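Local structure of UDP-N-acetylglucosamine 2-epimerase (Methanocaldococcus jannaschii, 4NES) at residues Q292-R306 / E310-G324. The protein probably catalyses the reversible epimerization at C-2 of UDP-N-acetylglucosamine to UDP-N-acetylmannosamine, the activated donor of ManNAc residues. Numbering follows the deposited sequence.
Sequences QEEACILKVPCITLR and ERPETVEVGANILVG. With UDP (uridine-5'-diphosphate), chain C.
Strands 302-304 and 320-322 run parallel, their axes 4.7 Å apart, with T304 N bonded to I321 O and T304 O accepting from V323 N, at the outer step of the six-stranded sheet in the second Rossmann-like domain of this GT-B fold. On one face I303 CG1 meets I321 CG2 side by side, and I303 CG2 touches V323 CG2. On the other, N320, its CG anti to the backbone N (chi1 -170°), is held at both ends of its amide: T304 OG1 donates to OD1 in the carbonyl plane at 2.7 Å, while ND2 reaches T314 OG1 at 3.0 Å. Q292 OE1, bonded more firmly to T309, adds a weak bond to ND2. R306 grips E310 end-on, NH1 to OE2 at 2.7 Å and NH2 to OE1; R311 NH1 shares that OE2. R311 takes E293 side-on, NE and NH2 (2.7 Å) converging on OE2 from one face of a carboxylate turned 71° from the guanidinium. A leucine replacing R311 would probably leave E293 OE2 without both donors and E310 OE2 with R306 NH1 alone of the two. Alternating charges join helix 289-298, whose E294 binds both UDP ribose hydroxyls, to the R306 loop, and probably offset their burial cost.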
loop_
_atom_site.group_PDB
_atom_site.type_symbol
_atom_site.label_atom_id
_atom_site.label_comp_id
_atom_site.label_asym_id
_atom_site.label_seq_id
_atom_site.Cartn_x
_atom_site.Cartn_y
_atom_site.Cartn_z
ATOM N N GLN A 292 12.981 17.675 14.098
ATOM C CA GLN A 292 12.184 17.728 15.329
ATOM C C GLN A 292 12.782 16.806 16.387
ATOM O O GLN A 292 12.875 17.167 17.564
ATOM C CB GLN A 292 10.739 17.291 15.068
ATOM C CG GLN A 292 9.897 18.286 14.301
ATOM C CD GLN A 292 8.533 17.709 14.016
ATOM O OE1 GLN A 292 7.715 17.557 14.919
ATOM N NE2 GLN A 292 8.285 17.363 12.756
ATOM N N GLU A 293 13.183 15.612 15.970
ATOM C CA GLU A 293 13.793 14.654 16.882
ATOM C C GLU A 293 15.148 15.127 17.392
ATOM O O GLU A 293 15.413 15.077 18.592
ATOM C CB GLU A 293 13.917 13.291 16.196
ATOM C CG GLU A 293 12.556 12.642 15.977
ATOM C CD GLU A 293 12.541 11.607 14.869
ATOM O OE1 GLU A 293 13.520 11.525 14.101
ATOM O OE2 GLU A 293 11.526 10.885 14.761
ATOM N N GLU A 294 16.001 15.589 16.483
ATOM C CA GLU A 294 17.319 16.076 16.870
ATOM C C GLU A 294 17.260 17.282 17.793
ATOM O O GLU A 294 18.035 17.369 18.740
ATOM C CB GLU A 294 18.163 16.361 15.629
ATOM C CG GLU A 294 18.490 15.066 14.908
ATOM C CD GLU A 294 19.008 15.254 13.510
ATOM O OE1 GLU A 294 18.839 16.350 12.928
ATOM O OE2 GLU A 294 19.572 14.282 12.973
ATOM N N ALA A 295 16.341 18.207 17.524
ATOM C CA ALA A 295 16.168 19.371 18.390
ATOM C C ALA A 295 15.854 18.894 19.807
ATOM O O ALA A 295 16.425 19.383 20.785
ATOM C CB ALA A 295 15.057 20.267 17.858
ATOM N N CYS A 296 14.981 17.899 19.912
ATOM C CA CYS A 296 14.596 17.382 21.212
ATOM C C CYS A 296 15.797 16.738 21.917
ATOM O O CYS A 296 16.068 16.994 23.102
ATOM C CB CYS A 296 13.454 16.384 21.038
ATOM S SG CYS A 296 12.815 15.685 22.569
ATOM N N ILE A 297 16.533 15.922 21.175
ATOM C CA ILE A 297 17.690 15.218 21.709
ATOM C C ILE A 297 18.779 16.183 22.173
ATOM O O ILE A 297 19.388 15.990 23.239
ATOM C CB ILE A 297 18.238 14.256 20.638
ATOM C CG1 ILE A 297 17.222 13.134 20.372
ATOM C CG2 ILE A 297 19.605 13.693 21.053
ATOM C CD1 ILE A 297 17.419 12.419 19.035
ATOM N N LEU A 298 19.005 17.232 21.389
ATOM C CA LEU A 298 20.052 18.210 21.667
ATOM C C LEU A 298 19.635 19.280 22.671
ATOM O O LEU A 298 20.444 20.153 23.015
ATOM C CB LEU A 298 20.489 18.880 20.367
ATOM C CG LEU A 298 21.143 17.943 19.363
ATOM C CD1 LEU A 298 21.338 18.639 18.019
ATOM C CD2 LEU A 298 22.473 17.431 19.912
ATOM N N LYS A 299 18.389 19.206 23.144
ATOM C CA LYS A 299 17.836 20.157 24.120
ATOM C C LYS A 299 17.800 21.587 23.577
ATOM O O LYS A 299 18.122 22.553 24.283
ATOM C CB LYS A 299 18.612 20.134 25.443
ATOM C CG LYS A 299 18.820 18.763 26.024
ATOM C CD LYS A 299 17.524 18.082 26.391
ATOM C CE LYS A 299 17.825 16.697 26.967
ATOM N NZ LYS A 299 16.604 15.896 27.205
ATOM N N VAL A 300 17.423 21.716 22.311
ATOM C CA VAL A 300 17.260 23.015 21.688
ATOM C C VAL A 300 15.787 23.159 21.368
ATOM O O VAL A 300 15.224 22.297 20.709
ATOM C CB VAL A 300 18.104 23.110 20.392
ATOM C CG1 VAL A 300 17.921 24.452 19.719
ATOM C CG2 VAL A 300 19.587 22.871 20.702
ATOM N N PRO A 301 15.142 24.232 21.852
ATOM C CA PRO A 301 13.704 24.377 21.601
ATOM C C PRO A 301 13.361 24.374 20.113
ATOM O O PRO A 301 14.092 24.933 19.288
ATOM C CB PRO A 301 13.377 25.749 22.211
ATOM C CG PRO A 301 14.472 26.009 23.179
ATOM C CD PRO A 301 15.693 25.370 22.602
ATOM N N CYS A 302 12.243 23.740 19.783
ATOM C CA CYS A 302 11.834 23.570 18.401
ATOM C C CYS A 302 10.460 24.191 18.161
ATOM O O CYS A 302 9.568 24.120 19.020
ATOM C CB CYS A 302 11.810 22.077 18.056
ATOM S SG CYS A 302 11.619 21.723 16.290
ATOM N N ILE A 303 10.299 24.821 17.003
ATOM C CA ILE A 303 8.995 25.289 16.553
ATOM C C ILE A 303 8.724 24.636 15.211
ATOM O O ILE A 303 9.509 24.788 14.266
ATOM C CB ILE A 303 8.952 26.817 16.431
ATOM C CG1 ILE A 303 9.040 27.452 17.814
ATOM C CG2 ILE A 303 7.672 27.260 15.716
ATOM C CD1 ILE A 303 9.322 28.938 17.777
ATOM N N THR A 304 7.625 23.893 15.138
ATOM C CA THR A 304 7.322 23.102 13.950
ATOM C C THR A 304 6.272 23.802 13.096
ATOM O O THR A 304 5.160 24.096 13.558
ATOM C CB THR A 304 6.890 21.667 14.310
ATOM O OG1 THR A 304 7.968 21.015 14.991
ATOM C CG2 THR A 304 6.581 20.873 13.054
ATOM N N LEU A 305 6.642 24.086 11.851
ATOM C CA LEU A 305 5.796 24.839 10.927
ATOM C C LEU A 305 4.826 23.899 10.208
ATOM O O LEU A 305 4.800 23.824 8.974
ATOM C CB LEU A 305 6.690 25.599 9.936
ATOM C CG LEU A 305 7.735 26.524 10.584
ATOM C CD1 LEU A 305 8.872 26.826 9.614
ATOM C CD2 LEU A 305 7.100 27.815 11.066
ATOM N N ARG A 306 4.034 23.173 11.000
ATOM C CA ARG A 306 3.056 22.205 10.502
ATOM C C ARG A 306 1.835 22.248 11.405
ATOM O O ARG A 306 1.910 22.748 12.530
ATOM C CB ARG A 306 3.641 20.783 10.504
ATOM C CG ARG A 306 4.819 20.573 9.567
ATOM C CD ARG A 306 5.454 19.186 9.749
ATOM N NE ARG A 306 4.457 18.127 9.640
ATOM C CZ ARG A 306 4.653 16.858 9.992
ATOM N NH1 ARG A 306 5.834 16.469 10.450
ATOM N NH2 ARG A 306 3.670 15.977 9.879
ATOM N N GLU A 310 4.042 13.752 13.446
ATOM C CA GLU A 310 3.997 12.323 13.714
ATOM C C GLU A 310 4.982 11.954 14.810
ATOM O O GLU A 310 5.154 10.782 15.125
ATOM C CB GLU A 310 4.204 11.474 12.445
ATOM C CG GLU A 310 5.471 11.742 11.661
ATOM C CD GLU A 310 5.443 13.096 11.001
ATOM O OE1 GLU A 310 4.582 13.319 10.121
ATOM O OE2 GLU A 310 6.266 13.941 11.390
ATOM N N ARG A 311 5.613 12.961 15.409
ATOM C CA ARG A 311 6.352 12.726 16.650
ATOM C C ARG A 311 5.806 13.624 17.755
ATOM O O ARG A 311 6.469 14.565 18.207
ATOM C CB ARG A 311 7.896 12.785 16.488
ATOM C CG ARG A 311 8.459 13.898 15.618
ATOM C CD ARG A 311 8.436 13.540 14.134
ATOM N NE ARG A 311 9.372 12.474 13.763
ATOM C CZ ARG A 311 9.483 11.981 12.533
ATOM N NH1 ARG A 311 8.698 12.423 11.563
ATOM N NH2 ARG A 311 10.364 11.023 12.280
ATOM N N PRO A 312 4.577 13.323 18.211
ATOM C CA PRO A 312 3.887 14.150 19.196
ATOM C C PRO A 312 4.574 14.122 20.545
ATOM O O PRO A 312 4.286 14.993 21.351
ATOM C CB PRO A 312 2.502 13.490 19.296
ATOM C CG PRO A 312 2.749 12.073 18.891
ATOM C CD PRO A 312 3.738 12.182 17.792
ATOM N N GLU A 313 5.453 13.145 20.773
ATOM C CA GLU A 313 6.164 13.053 22.040
ATOM C C GLU A 313 7.015 14.310 22.273
ATOM O O GLU A 313 7.196 14.742 23.405
ATOM C CB GLU A 313 7.011 11.772 22.101
ATOM C CG GLU A 313 6.349 10.549 21.418
ATOM C CD GLU A 313 6.518 10.569 19.917
ATOM O OE1 GLU A 313 7.142 11.529 19.445
ATOM O OE2 GLU A 313 6.055 9.623 19.187
ATOM N N THR A 314 7.503 14.921 21.198
ATOM C CA THR A 314 8.287 16.152 21.331
ATOM C C THR A 314 7.442 17.311 21.850
ATOM O O THR A 314 7.928 18.163 22.593
ATOM C CB THR A 314 8.929 16.560 20.005
ATOM O OG1 THR A 314 7.902 16.834 19.041
ATOM C CG2 THR A 314 9.835 15.450 19.495
ATOM N N VAL A 315 6.174 17.358 21.451
ATOM C CA VAL A 315 5.266 18.365 21.965
ATOM C C VAL A 315 4.866 17.992 23.388
ATOM O O VAL A 315 4.829 18.852 24.269
ATOM C CB VAL A 315 4.011 18.504 21.075
ATOM C CG1 VAL A 315 3.031 19.498 21.676
ATOM C CG2 VAL A 315 4.402 18.945 19.664
ATOM N N GLU A 316 4.618 16.698 23.607
ATOM C CA GLU A 316 4.182 16.177 24.905
ATOM C C GLU A 316 5.207 16.485 26.025
ATOM O O GLU A 316 4.817 16.876 27.124
ATOM C CB GLU A 316 3.791 14.669 24.814
ATOM C CG GLU A 316 2.679 14.325 23.735
ATOM C CD GLU A 316 2.055 12.895 23.818
ATOM O OE1 GLU A 316 1.273 12.662 24.757
ATOM O OE2 GLU A 316 2.325 12.011 22.941
ATOM N N VAL A 317 6.505 16.370 25.734
ATOM C CA VAL A 317 7.537 16.639 26.749
ATOM C C VAL A 317 7.919 18.120 26.865
ATOM O O VAL A 317 8.678 18.498 27.762
ATOM C CB VAL A 317 8.821 15.777 26.550
ATOM C CG1 VAL A 317 8.471 14.304 26.501
ATOM C CG2 VAL A 317 9.584 16.197 25.293
ATOM N N GLY A 318 7.404 18.951 25.956
ATOM C CA GLY A 318 7.564 20.398 26.032
ATOM C C GLY A 318 8.664 20.972 25.151
ATOM O O GLY A 318 8.967 22.172 25.208
ATOM N N ALA A 319 9.250 20.117 24.326
ATOM C CA ALA A 319 10.413 20.480 23.523
ATOM C C ALA A 319 10.027 21.188 22.222
ATOM O O ALA A 319 10.879 21.794 21.584
ATOM C CB ALA A 319 11.248 19.241 23.222
ATOM N N ASN A 320 8.746 21.119 21.848
ATOM C CA ASN A 320 8.302 21.449 20.492
ATOM C C ASN A 320 6.902 22.029 20.573
ATOM O O ASN A 320 6.146 21.713 21.495
ATOM C CB ASN A 320 8.309 20.163 19.650
ATOM C CG ASN A 320 8.105 20.396 18.143
ATOM O OD1 ASN A 320 8.198 21.517 17.631
ATOM N ND2 ASN A 320 7.859 19.302 17.425
ATOM N N ILE A 321 6.573 22.887 19.615
ATOM C CA ILE A 321 5.250 23.498 19.535
ATOM C C ILE A 321 4.884 23.633 18.062
ATOM O O ILE A 321 5.740 23.971 17.238
ATOM C CB ILE A 321 5.229 24.864 20.258
ATOM C CG1 ILE A 321 3.843 25.509 20.193
ATOM C CG2 ILE A 321 6.310 25.781 19.709
ATOM C CD1 ILE A 321 3.706 26.676 21.138
ATOM N N LEU A 322 3.625 23.343 17.735
ATOM C CA LEU A 322 3.146 23.419 16.358
ATOM C C LEU A 322 2.518 24.776 16.067
ATOM O O LEU A 322 1.664 25.239 16.828
ATOM C CB LEU A 322 2.103 22.333 16.096
ATOM C CG LEU A 322 2.494 20.905 16.459
ATOM C CD1 LEU A 322 1.373 19.941 16.134
ATOM C CD2 LEU A 322 3.760 20.508 15.739
ATOM N N VAL A 323 2.929 25.396 14.961
ATOM C CA VAL A 323 2.400 26.709 14.566
ATOM C C VAL A 323 1.855 26.774 13.140
ATOM O O VAL A 323 1.310 27.807 12.729
ATOM C CB VAL A 323 3.463 27.823 14.729
ATOM C CG1 VAL A 323 3.917 27.912 16.163
ATOM C CG2 VAL A 323 4.639 27.585 13.792
ATOM N N GLY A 324 2.013 25.691 12.388
ATOM C CA GLY A 324 1.586 25.653 11.001
ATOM C C GLY A 324 2.069 26.824 10.165
ATOM O O GLY A 324 3.266 27.176 10.168
HETATM N N1 UDP C . 20.265 17.364 7.667
HETATM C C2 UDP C . 21.549 17.487 7.257
HETATM N N3 UDP C . 21.940 18.601 6.601
HETATM C C4 UDP C . 21.091 19.615 6.327
HETATM C C5 UDP C . 19.753 19.523 6.734
HETATM C C6 UDP C . 19.367 18.358 7.405
HETATM O O2 UDP C . 22.365 16.588 7.481
HETATM O O4 UDP C . 21.545 20.738 5.641
HETATM C "C1'" UDP C . 19.766 16.155 8.345
HETATM C "C2'" UDP C . 19.205 16.292 9.660
HETATM O "O2'" UDP C . 20.226 16.381 10.629
HETATM C "C3'" UDP C . 18.342 15.110 9.782
HETATM C "C4'" UDP C . 17.940 14.823 8.413
HETATM O "O4'" UDP C . 18.660 15.690 7.573
HETATM O "O3'" UDP C . 18.983 13.987 10.322
HETATM C "C5'" UDP C . 16.493 15.069 8.147
HETATM O "O5'" UDP C . 16.172 14.904 6.788
HETATM P PA UDP C . 15.034 15.741 6.071
HETATM O O1A UDP C . 15.491 16.032 4.658
HETATM O O2A UDP C . 14.765 17.000 6.866
HETATM O O3A UDP C . 13.752 14.829 5.952
HETATM P PB UDP C . 12.658 14.331 6.959
HETATM O O1B UDP C . 13.300 13.976 8.292
HETATM O O2B UDP C . 11.606 15.400 7.098
HETATM O O3B UDP C . 12.105 13.124 6.253
HETATM O O HOH W 1 13.194 20.417 20.849
#